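Local coordinates for uncharacterized protein (Parabacteroides merdae, PDB 4R7F) that is of unknown function but contains three immunoglobulin-like beta-sandwich domains, binds magnesium and resembles the type 9 secretion system plug protein in its first domain, at residues 157-163 and 368-374; 184-188 and 216-220; 258-264 and 361-367. All blocks are in the same frame, centred on the assembly; numbering follows the deposited sequence.

Interactions 1 and 2 both join strands of two facing beta-sheets. Their centres are about 9 Å apart. Strands 160-168 and 207-219 are neighbours in one sheet, and strands 181-187 and 373-380 are neighbours in the other. A probable hydrogen bond from N372 ND2 to A220 O, 2.7 Å long, links the two contacts. Interaction 3 pairs two irregular loops, and its centre lies about 13 Å from that of interaction 1. Segment 361-367 runs directly into 368-374, whose Q371 binds the magnesium ion. Y264 of interaction 3 also comes near the site, its side chain about 7 Å from the metal. The side chain of Q187 in interaction 2 is about 9 Å from it.

Interaction 1: 157-163 and 368-374; sequences NQSHQQV and YQTQNEY. With MG (magnesium ion), chain G.
Q161 makes four hydrogen bonds to segment 368-374, all through its side-chain amide. NE2 of Q161 donates to O of T370 at 2.7 Å, in the carbonyl plane and on a lone pair. NE2 of Q161 also donates to O of Y368 at 2.9 Å, but from 50° above that carbonyl plane. OH of Y374 donates to OE1 of Q161 at 2.7 Å. ND2 of N372 donates to OE1 of Q161 at 3.1 Å in a nearly straight bond (175°), and this nitrogen also bonds O of A220. With both ends engaged, the buried amide is fixed in its rotation. The chain runs extended past CG (chi2 165°), which carries the amide among the 368-372 carbonyls and side chains. With an alanine here, the carbonyls of Y368 and T370 would probably lose a shared donor, and Y374 and N372 a shared acceptor. One backbone bond adds to these, from N of Y368 to O of Q158 at 3.0 Å.

Two CH-pi contacts complete the packing. CB of N157 sits over the centre of the Y368 ring, 3.4 Å from its centroid, and CG of Q369 lies on the opposite face. CG2 of V163 lies over one face of the Y374 ring, nearer its border than its centre.

The metal contact is made by O of Q371, 2.2 Å from magnesium. A metal-bound water donates to OD1 of N372. E223, D269 and D271 complete the protein part of the magnesium site. The contact joins strands 160-168 and 373-380 of facing sheets, consistent with an immunoglobulin-like beta-sandwich whose end borders that site.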
loop_
_atom_site.group_PDB
_atom_site.type_symbol
_atom_site.label_atom_id
_atom_site.label_comp_id
_atom_site.label_asym_id
_atom_site.label_seq_id
_atom_site.Cartn_x
_atom_site.Cartn_y
_atom_site.Cartn_z
ATOM N N ASN A 157 18.956 -8.828 -5.033
ATOM C CA ASN A 157 17.932 -9.623 -4.387
ATOM C C ASN A 157 18.560 -10.659 -3.441
ATOM O O ASN A 157 18.361 -11.870 -3.586
ATOM C CB ASN A 157 17.034 -10.264 -5.448
ATOM C CG ASN A 157 16.359 -9.231 -6.343
ATOM O OD1 ASN A 157 16.085 -8.094 -5.954
ATOM N ND2 ASN A 157 16.148 -9.609 -7.558
ATOM N N GLN A 158 19.372 -10.155 -2.514
ATOM C CA GLN A 158 19.977 -10.990 -1.474
ATOM C C GLN A 158 19.485 -10.486 -0.134
ATOM O O GLN A 158 18.351 -10.826 0.285
ATOM C CB GLN A 158 21.504 -11.008 -1.556
ATOM C CG GLN A 158 22.039 -11.977 -2.605
ATOM C CD GLN A 158 21.634 -13.405 -2.347
ATOM O OE1 GLN A 158 21.603 -13.860 -1.204
ATOM N NE2 GLN A 158 21.321 -14.126 -3.412
ATOM N N SER A 159 20.240 -9.624 0.522
ATOM C CA SER A 159 19.890 -9.195 1.857
ATOM C C SER A 159 19.658 -7.700 2.036
ATOM O O SER A 159 19.561 -7.241 3.158
ATOM C CB SER A 159 21.009 -9.642 2.791
ATOM O OG SER A 159 22.218 -9.216 2.229
ATOM N N HIS A 160 19.546 -6.923 0.967
ATOM C CA HIS A 160 19.399 -5.480 1.157
ATOM C C HIS A 160 18.261 -4.897 0.356
ATOM O O HIS A 160 17.711 -5.540 -0.546
ATOM C CB HIS A 160 20.680 -4.758 0.760
ATOM C CG HIS A 160 21.847 -5.085 1.621
ATOM N ND1 HIS A 160 22.656 -6.176 1.397
ATOM C CD2 HIS A 160 22.354 -4.452 2.703
ATOM C CE1 HIS A 160 23.611 -6.200 2.309
ATOM N NE2 HIS A 160 23.460 -5.151 3.102
ATOM N N GLN A 161 17.916 -3.671 0.734
ATOM C CA GLN A 161 16.976 -2.843 0.029
ATOM C C GLN A 161 17.629 -1.491 -0.205
ATOM O O GLN A 161 18.314 -0.973 0.662
ATOM C CB GLN A 161 15.673 -2.700 0.826
ATOM C CG GLN A 161 14.718 -3.820 0.484
ATOM C CD GLN A 161 13.568 -4.002 1.439
ATOM O OE1 GLN A 161 13.175 -3.111 2.217
ATOM N NE2 GLN A 161 13.001 -5.171 1.373
ATOM N N GLN A 162 17.399 -0.892 -1.363
ATOM C CA GLN A 162 17.935 0.423 -1.632
ATOM C C GLN A 162 16.819 1.384 -1.988
ATOM O O GLN A 162 15.969 1.089 -2.821
ATOM C CB GLN A 162 18.936 0.329 -2.772
ATOM C CG GLN A 162 19.465 1.659 -3.297
ATOM C CD GLN A 162 20.835 1.506 -4.000
ATOM O OE1 GLN A 162 21.234 0.411 -4.382
ATOM N NE2 GLN A 162 21.568 2.604 -4.111
ATOM N N VAL A 163 16.861 2.546 -1.355
ATOM C CA VAL A 163 15.938 3.650 -1.623
ATOM C C VAL A 163 16.531 4.641 -2.608
ATOM O O VAL A 163 17.698 5.017 -2.515
ATOM C CB VAL A 163 15.692 4.448 -0.343
ATOM C CG1 VAL A 163 14.739 5.593 -0.611
ATOM C CG2 VAL A 163 15.149 3.527 0.744
ATOM N N TYR A 368 15.611 -9.794 1.058
ATOM C CA TYR A 368 15.286 -8.669 0.151
ATOM C C TYR A 368 13.794 -8.499 -0.109
ATOM O O TYR A 368 13.366 -7.394 -0.391
ATOM C CB TYR A 368 16.012 -8.775 -1.200
ATOM C CG TYR A 368 15.355 -9.756 -2.135
ATOM C CD1 TYR A 368 15.594 -11.131 -2.002
ATOM C CD2 TYR A 368 14.453 -9.325 -3.117
ATOM C CE1 TYR A 368 14.971 -12.042 -2.816
ATOM C CE2 TYR A 368 13.810 -10.235 -3.944
ATOM C CZ TYR A 368 14.097 -11.582 -3.795
ATOM O OH TYR A 368 13.499 -12.497 -4.583
ATOM N N GLN A 369 13.024 -9.589 -0.028
ATOM C CA GLN A 369 11.580 -9.550 -0.288
ATOM C C GLN A 369 10.797 -8.773 0.756
ATOM O O GLN A 369 9.652 -8.418 0.502
ATOM C CB GLN A 369 10.940 -10.962 -0.318
ATOM C CG GLN A 369 11.570 -12.027 -1.208
ATOM C CD GLN A 369 12.698 -12.827 -0.545
ATOM O OE1 GLN A 369 13.432 -12.353 0.343
ATOM N NE2 GLN A 369 12.837 -14.056 -0.980
ATOM N N THR A 370 11.368 -8.601 1.953
ATOM C CA THR A 370 10.636 -8.084 3.106
ATOM C C THR A 370 9.941 -6.741 2.793
ATOM O O THR A 370 10.542 -5.812 2.237
ATOM C CB THR A 370 11.597 -7.924 4.320
ATOM O OG1 THR A 370 12.028 -9.225 4.713
ATOM C CG2 THR A 370 10.910 -7.236 5.509
ATOM N N GLN A 371 8.679 -6.658 3.149
ATOM C CA GLN A 371 7.917 -5.413 3.033
ATOM C C GLN A 371 8.332 -4.474 4.169
ATOM O O GLN A 371 8.098 -4.761 5.362
ATOM C CB GLN A 371 6.399 -5.703 3.062
ATOM C CG GLN A 371 5.505 -4.446 3.010
ATOM C CD GLN A 371 5.201 -3.732 4.366
ATOM O OE1 GLN A 371 4.927 -4.367 5.416
ATOM N NE2 GLN A 371 5.197 -2.383 4.317
ATOM N N ASN A 372 8.971 -3.367 3.805
ATOM C CA ASN A 372 9.355 -2.329 4.776
ATOM C C ASN A 372 8.851 -1.007 4.282
ATOM O O ASN A 372 8.488 -0.874 3.117
ATOM C CB ASN A 372 10.874 -2.250 4.913
ATOM C CG ASN A 372 11.448 -3.439 5.641
ATOM O OD1 ASN A 372 11.022 -3.792 6.756
ATOM N ND2 ASN A 372 12.392 -4.079 5.016
ATOM N N GLU A 373 8.819 -0.023 5.160
ATOM C CA GLU A 373 8.489 1.330 4.736
ATOM C C GLU A 373 9.665 2.260 4.996
ATOM O O GLU A 373 10.452 2.015 5.893
ATOM C CB GLU A 373 7.255 1.840 5.458
ATOM C CG GLU A 373 7.442 2.100 6.940
ATOM C CD GLU A 373 6.118 2.305 7.627
ATOM O OE1 GLU A 373 5.340 1.330 7.713
ATOM O OE2 GLU A 373 5.855 3.430 8.056
ATOM N N TYR A 374 9.761 3.324 4.210
ATOM C CA TYR A 374 10.831 4.290 4.330
ATOM C C TYR A 374 10.233 5.658 4.221
ATOM O O TYR A 374 9.556 5.944 3.255
ATOM C CB TYR A 374 11.840 4.113 3.203
ATOM C CG TYR A 374 12.482 2.776 3.248
ATOM C CD1 TYR A 374 11.888 1.680 2.654
ATOM C CD2 TYR A 374 13.650 2.575 3.938
ATOM C CE1 TYR A 374 12.477 0.421 2.713
ATOM C CE2 TYR A 374 14.252 1.322 3.979
ATOM C CZ TYR A 374 13.664 0.244 3.390
ATOM O OH TYR A 374 14.255 -1.028 3.514
HETATM MG MG MG G . 7.103 -5.450 7.146
HETATM O O HOH W 1 9.335 -5.641 7.974
#

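Interaction 2: 184-188 and 216-220; sequences FVYQD and LIFPA
Q187 and F218 lie alongside each other, pointing opposite ways, with the amide and ring planes 48° apart. CB of Q187 lies 4.0 Å from CD2 of F218. Further out, NE2 of Q187 passes 3.9 Å from CB of F218. The glutamine is straight throughout: CG is anti to the backbone N (chi1 -176°) and the rest of the chain is extended. This carries the amide past the ring to the backbone beyond it. There NE2 of Q187 donates to O of P219 at 2.9 Å. The donor lies nearly on the line of the carbonyl bond, and the oxygen is close to the amide plane. NE2 also bonds OH of Y374, and OE1 accepts from ND2 of N193. Both polar ends of this buried amide are therefore matched.

The two strands belong to different sheets, consistent with an immunoglobulin-like beta-sandwich. Their short axes pass 9.5 Å apart and run in similar directions, 23° from parallel. Side chains of V185, Q187, L216 and F218 meet between them.

V185 divides its two methyls between two partners. CG1 of V185 meets the far end of the F218 ring, 3.9 Å from CZ. CG2 of V185 touches CD2 of L216, also at 3.9 Å, and these two side chains stand roughly perpendicular. The ring of Y374 also meets that of F218. L216 also packs on F165, and V185 on I376.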
loop_
_atom_site.group_PDB
_atom_site.type_symbol
_atom_site.label_atom_id
_atom_site.label_comp_id
_atom_site.label_asym_id
_atom_site.label_seq_id
_atom_site.Cartn_x
_atom_site.Cartn_y
_atom_site.Cartn_z
ATOM N N PHE A 184 16.493 13.357 5.857
ATOM C CA PHE A 184 16.526 12.195 6.736
ATOM C C PHE A 184 15.652 11.123 6.156
ATOM O O PHE A 184 14.526 11.407 5.717
ATOM C CB PHE A 184 16.025 12.540 8.136
ATOM C CG PHE A 184 17.019 13.328 8.924
ATOM C CD1 PHE A 184 17.230 14.646 8.646
ATOM C CD2 PHE A 184 17.814 12.712 9.871
ATOM C CE1 PHE A 184 18.182 15.377 9.340
ATOM C CE2 PHE A 184 18.767 13.439 10.579
ATOM C CZ PHE A 184 18.947 14.775 10.307
ATOM N N VAL A 185 16.179 9.899 6.167
ATOM C CA VAL A 185 15.461 8.721 5.712
ATOM C C VAL A 185 15.357 7.688 6.832
ATOM O O VAL A 185 16.346 7.284 7.423
ATOM C CB VAL A 185 16.155 8.141 4.461
ATOM C CG1 VAL A 185 15.439 6.907 3.989
ATOM C CG2 VAL A 185 16.170 9.192 3.354
ATOM N N TYR A 186 14.142 7.250 7.124
ATOM C CA TYR A 186 13.915 6.358 8.242
ATOM C C TYR A 186 13.291 5.087 7.747
ATOM O O TYR A 186 12.311 5.133 7.007
ATOM C CB TYR A 186 12.970 7.012 9.259
ATOM C CG TYR A 186 13.486 8.300 9.851
ATOM C CD1 TYR A 186 14.311 8.294 10.961
ATOM C CD2 TYR A 186 13.131 9.522 9.332
ATOM C CE1 TYR A 186 14.778 9.469 11.535
ATOM C CE2 TYR A 186 13.605 10.707 9.889
ATOM C CZ TYR A 186 14.432 10.667 11.007
ATOM O OH TYR A 186 14.945 11.827 11.572
ATOM N N GLN A 187 13.850 3.959 8.176
ATOM C CA GLN A 187 13.280 2.656 7.887
ATOM C C GLN A 187 12.379 2.266 9.034
ATOM O O GLN A 187 12.789 2.360 10.200
ATOM C CB GLN A 187 14.384 1.614 7.757
ATOM C CG GLN A 187 13.949 0.224 7.355
ATOM C CD GLN A 187 15.101 -0.786 7.402
ATOM O OE1 GLN A 187 15.917 -0.745 8.291
ATOM N NE2 GLN A 187 15.155 -1.701 6.434
ATOM N N ASP A 188 11.155 1.839 8.708
ATOM C CA ASP A 188 10.179 1.360 9.705
ATOM C C ASP A 188 10.142 2.245 10.968
ATOM O O ASP A 188 10.124 1.747 12.095
ATOM C CB ASP A 188 10.410 -0.125 10.058
ATOM C CG ASP A 188 10.364 -1.037 8.829
ATOM O OD1 ASP A 188 9.622 -0.711 7.893
ATOM O OD2 ASP A 188 11.091 -2.058 8.775
ATOM N N LEU A 216 22.058 4.914 1.078
ATOM C CA LEU A 216 20.638 4.662 1.021
ATOM C C LEU A 216 20.326 3.191 0.853
ATOM O O LEU A 216 19.190 2.827 0.536
ATOM C CB LEU A 216 19.969 5.507 -0.052
ATOM C CG LEU A 216 19.777 6.954 0.360
ATOM C CD1 LEU A 216 19.204 7.743 -0.785
ATOM C CD2 LEU A 216 18.892 7.075 1.583
ATOM N N ILE A 217 21.322 2.354 1.127
ATOM C CA ILE A 217 21.164 0.921 1.115
ATOM C C ILE A 217 21.040 0.431 2.555
ATOM O O ILE A 217 21.927 0.612 3.370
ATOM C CB ILE A 217 22.342 0.221 0.428
ATOM C CG1 ILE A 217 22.454 0.696 -1.018
ATOM C CG2 ILE A 217 22.112 -1.278 0.435
ATOM C CD1 ILE A 217 23.579 0.044 -1.802
ATOM N N PHE A 218 19.918 -0.193 2.852
ATOM C CA PHE A 218 19.568 -0.611 4.196
ATOM C C PHE A 218 19.565 -2.106 4.237
ATOM O O PHE A 218 19.236 -2.732 3.233
ATOM C CB PHE A 218 18.154 -0.188 4.483
ATOM C CG PHE A 218 18.004 1.255 4.746
ATOM C CD1 PHE A 218 17.815 2.145 3.703
ATOM C CD2 PHE A 218 17.966 1.722 6.039
ATOM C CE1 PHE A 218 17.640 3.499 3.939
ATOM C CE2 PHE A 218 17.823 3.079 6.296
ATOM C CZ PHE A 218 17.660 3.970 5.235
ATOM N N PRO A 219 19.858 -2.699 5.397
ATOM C CA PRO A 219 19.576 -4.156 5.447
ATOM C C PRO A 219 18.075 -4.411 5.399
ATOM O O PRO A 219 17.288 -3.625 5.946
ATOM C CB PRO A 219 20.169 -4.590 6.784
ATOM C CG PRO A 219 20.276 -3.319 7.574
ATOM C CD PRO A 219 20.549 -2.225 6.598
ATOM N N ALA A 220 17.682 -5.487 4.729
ATOM C CA ALA A 220 16.287 -5.691 4.395
ATOM C C ALA A 220 15.448 -6.170 5.551
ATOM O O ALA A 220 14.219 -5.964 5.571
ATOM C CB ALA A 220 16.148 -6.620 3.203
HETATM O O HOH W 2 16.607 -3.352 9.145
#

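Interaction 3: 258-264 and 361-367; sequences RRDKGTY and GPIEGNY
R259 and E364 form the salt bridge of this contact. The guanidinium is side-on: NE and NH2 of R259 both point at OE1 of E364, at 3.0 and 2.8 Å. The R259 chain bends at chi3 (-62°), which turns NE and NH2 toward E364. The oxygen lies near the guanidinium plane, and the carboxylate is turned 84° against it. NH2 of R259 also bonds O of E223, and OE2 of E364 pairs with R225. Within 258-264, D260 has salt bridges to R258 and to the poorly ordered K261.

Among the hydrogen bonds, N of R259 donates to O of I363 at 2.7 Å and 172°. OH of Y367 donates to O of R259 at 2.6 Å, and N of G262 gives that hydroxyl a weak bond. NE and NH2 of R258 make weak bonds to O of P362.

Packing is close at G365, whose CA is 3.6 Å from CA of D260. CA of Y264 lies over one face of the Y367 ring.

The chemistry implies two loops joined mainly by polar contacts. E364, between two arginines, probably stays ionised. Y264 bonds the magnesium ligand E223 through its hydroxyl, so the paired loops adjoin the metal site.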
loop_
_atom_site.group_PDB
_atom_site.type_symbol
_atom_site.label_atom_id
_atom_site.label_comp_id
_atom_site.label_asym_id
_atom_site.label_seq_id
_atom_site.Cartn_x
_atom_site.Cartn_y
_atom_site.Cartn_z
ATOM N N ARG A 258 15.948 -17.675 16.407
ATOM C CA ARG A 258 16.607 -16.961 15.311
ATOM C C ARG A 258 15.973 -17.354 13.984
ATOM O O ARG A 258 15.606 -18.492 13.790
ATOM C CB ARG A 258 18.115 -17.209 15.306
ATOM C CG ARG A 258 18.771 -16.563 16.526
ATOM C CD ARG A 258 20.281 -16.735 16.639
ATOM N NE ARG A 258 21.010 -16.072 15.559
ATOM C CZ ARG A 258 22.339 -15.925 15.495
ATOM N NH1 ARG A 258 23.120 -16.387 16.464
ATOM N NH2 ARG A 258 22.894 -15.288 14.462
ATOM N N ARG A 259 15.789 -16.369 13.109
ATOM C CA ARG A 259 15.165 -16.578 11.806
ATOM C C ARG A 259 16.129 -16.251 10.665
ATOM O O ARG A 259 15.725 -16.185 9.522
ATOM C CB ARG A 259 13.907 -15.699 11.673
ATOM C CG ARG A 259 12.773 -16.130 12.575
ATOM C CD ARG A 259 11.461 -15.438 12.262
ATOM N NE ARG A 259 11.594 -13.996 12.453
ATOM C CZ ARG A 259 10.768 -13.080 11.965
ATOM N NH1 ARG A 259 9.727 -13.441 11.262
ATOM N NH2 ARG A 259 10.989 -11.789 12.186
ATOM N N ASP A 260 17.399 -16.042 10.969
ATOM C CA ASP A 260 18.379 -15.631 9.948
ATOM C C ASP A 260 18.883 -16.757 9.020
ATOM O O ASP A 260 19.495 -16.479 7.998
ATOM C CB ASP A 260 19.610 -15.007 10.615
ATOM C CG ASP A 260 20.287 -15.960 11.576
ATOM O OD1 ASP A 260 19.553 -16.642 12.291
ATOM O OD2 ASP A 260 21.521 -16.025 11.636
ATOM N N LYS A 261 18.672 -18.010 9.382
ATOM C CA LYS A 261 19.298 -19.102 8.643
ATOM C C LYS A 261 18.256 -19.786 7.750
ATOM O O LYS A 261 18.221 -21.004 7.676
ATOM C CB LYS A 261 19.907 -20.131 9.622
ATOM C CG LYS A 261 20.965 -19.619 10.600
ATOM C CD LYS A 261 21.069 -20.528 11.837
ATOM C CE LYS A 261 20.084 -20.142 12.949
ATOM N NZ LYS A 261 20.567 -18.968 13.744
ATOM N N GLY A 262 17.412 -19.020 7.070
ATOM C CA GLY A 262 16.251 -19.614 6.416
ATOM C C GLY A 262 15.876 -19.115 5.026
ATOM O O GLY A 262 16.713 -18.698 4.253
ATOM N N THR A 263 14.585 -19.199 4.725
ATOM C CA THR A 263 14.000 -18.768 3.459
ATOM C C THR A 263 12.888 -17.809 3.843
ATOM O O THR A 263 12.196 -18.048 4.825
ATOM C CB THR A 263 13.381 -19.975 2.700
ATOM O OG1 THR A 263 14.423 -20.879 2.326
ATOM C CG2 THR A 263 12.607 -19.533 1.436
ATOM N N TYR A 264 12.710 -16.733 3.084
ATOM C CA TYR A 264 11.670 -15.737 3.397
ATOM C C TYR A 264 10.283 -16.376 3.441
ATOM O O TYR A 264 9.983 -17.184 2.573
ATOM C CB TYR A 264 11.676 -14.605 2.364
ATOM C CG TYR A 264 10.539 -13.605 2.519
ATOM C CD1 TYR A 264 10.595 -12.625 3.498
ATOM C CD2 TYR A 264 9.430 -13.618 1.677
ATOM C CE1 TYR A 264 9.572 -11.722 3.684
ATOM C CE2 TYR A 264 8.402 -12.680 1.837
ATOM C CZ TYR A 264 8.487 -11.740 2.853
ATOM O OH TYR A 264 7.528 -10.786 3.069
ATOM N N GLY A 361 19.977 -8.413 11.104
ATOM C CA GLY A 361 20.623 -9.572 10.515
ATOM C C GLY A 361 20.799 -10.780 11.418
ATOM O O GLY A 361 20.506 -11.900 11.025
ATOM N N PRO A 362 21.334 -10.565 12.618
ATOM C CA PRO A 362 21.721 -11.729 13.441
ATOM C C PRO A 362 20.544 -12.582 13.943
ATOM O O PRO A 362 20.620 -13.792 13.914
ATOM C CB PRO A 362 22.496 -11.091 14.596
ATOM C CG PRO A 362 23.004 -9.796 14.064
ATOM C CD PRO A 362 21.902 -9.304 13.141
ATOM N N ILE A 363 19.439 -11.972 14.342
ATOM C CA ILE A 363 18.297 -12.742 14.857
ATOM C C ILE A 363 17.085 -12.844 13.906
ATOM O O ILE A 363 16.392 -13.876 13.865
ATOM C CB ILE A 363 17.866 -12.099 16.183
ATOM C CG1 ILE A 363 19.048 -12.186 17.154
ATOM C CG2 ILE A 363 16.605 -12.760 16.736
ATOM C CD1 ILE A 363 19.031 -11.149 18.236
ATOM N N GLU A 364 16.809 -11.766 13.177
ATOM C CA GLU A 364 15.633 -11.714 12.342
ATOM C C GLU A 364 15.947 -12.116 10.915
ATOM O O GLU A 364 15.084 -12.607 10.210
ATOM C CB GLU A 364 14.985 -10.328 12.394
ATOM C CG GLU A 364 14.553 -9.917 13.789
ATOM C CD GLU A 364 13.595 -10.881 14.471
ATOM O OE1 GLU A 364 13.176 -11.920 13.883
ATOM O OE2 GLU A 364 13.241 -10.603 15.647
ATOM N N GLY A 365 17.203 -11.938 10.524
ATOM C CA GLY A 365 17.657 -12.192 9.166
ATOM C C GLY A 365 17.384 -11.002 8.252
ATOM O O GLY A 365 16.644 -10.075 8.615
ATOM N N ASN A 366 17.987 -11.039 7.063
ATOM C CA ASN A 366 17.857 -9.977 6.086
ATOM C C ASN A 366 17.461 -10.623 4.752
ATOM O O ASN A 366 18.240 -11.324 4.128
ATOM C CB ASN A 366 19.172 -9.189 5.953
ATOM C CG ASN A 366 19.408 -8.218 7.095
ATOM O OD1 ASN A 366 18.462 -7.657 7.670
ATOM N ND2 ASN A 366 20.682 -8.025 7.457
ATOM N N TYR A 367 16.243 -10.337 4.325
ATOM C CA TYR A 367 15.641 -10.948 3.169
ATOM C C TYR A 367 15.142 -9.841 2.306
ATOM O O TYR A 367 14.319 -9.035 2.766
ATOM C CB TYR A 367 14.458 -11.800 3.638
ATOM C CG TYR A 367 14.862 -12.956 4.551
ATOM C CD1 TYR A 367 15.297 -14.149 4.024
ATOM C CD2 TYR A 367 14.792 -12.847 5.933
ATOM C CE1 TYR A 367 15.664 -15.212 4.840
ATOM C CE2 TYR A 367 15.130 -13.911 6.755
ATOM C CZ TYR A 367 15.586 -15.094 6.188
ATOM O OH TYR A 367 15.968 -16.177 6.967
HETATM O O HOH W 3 19.712 -13.726 6.581
#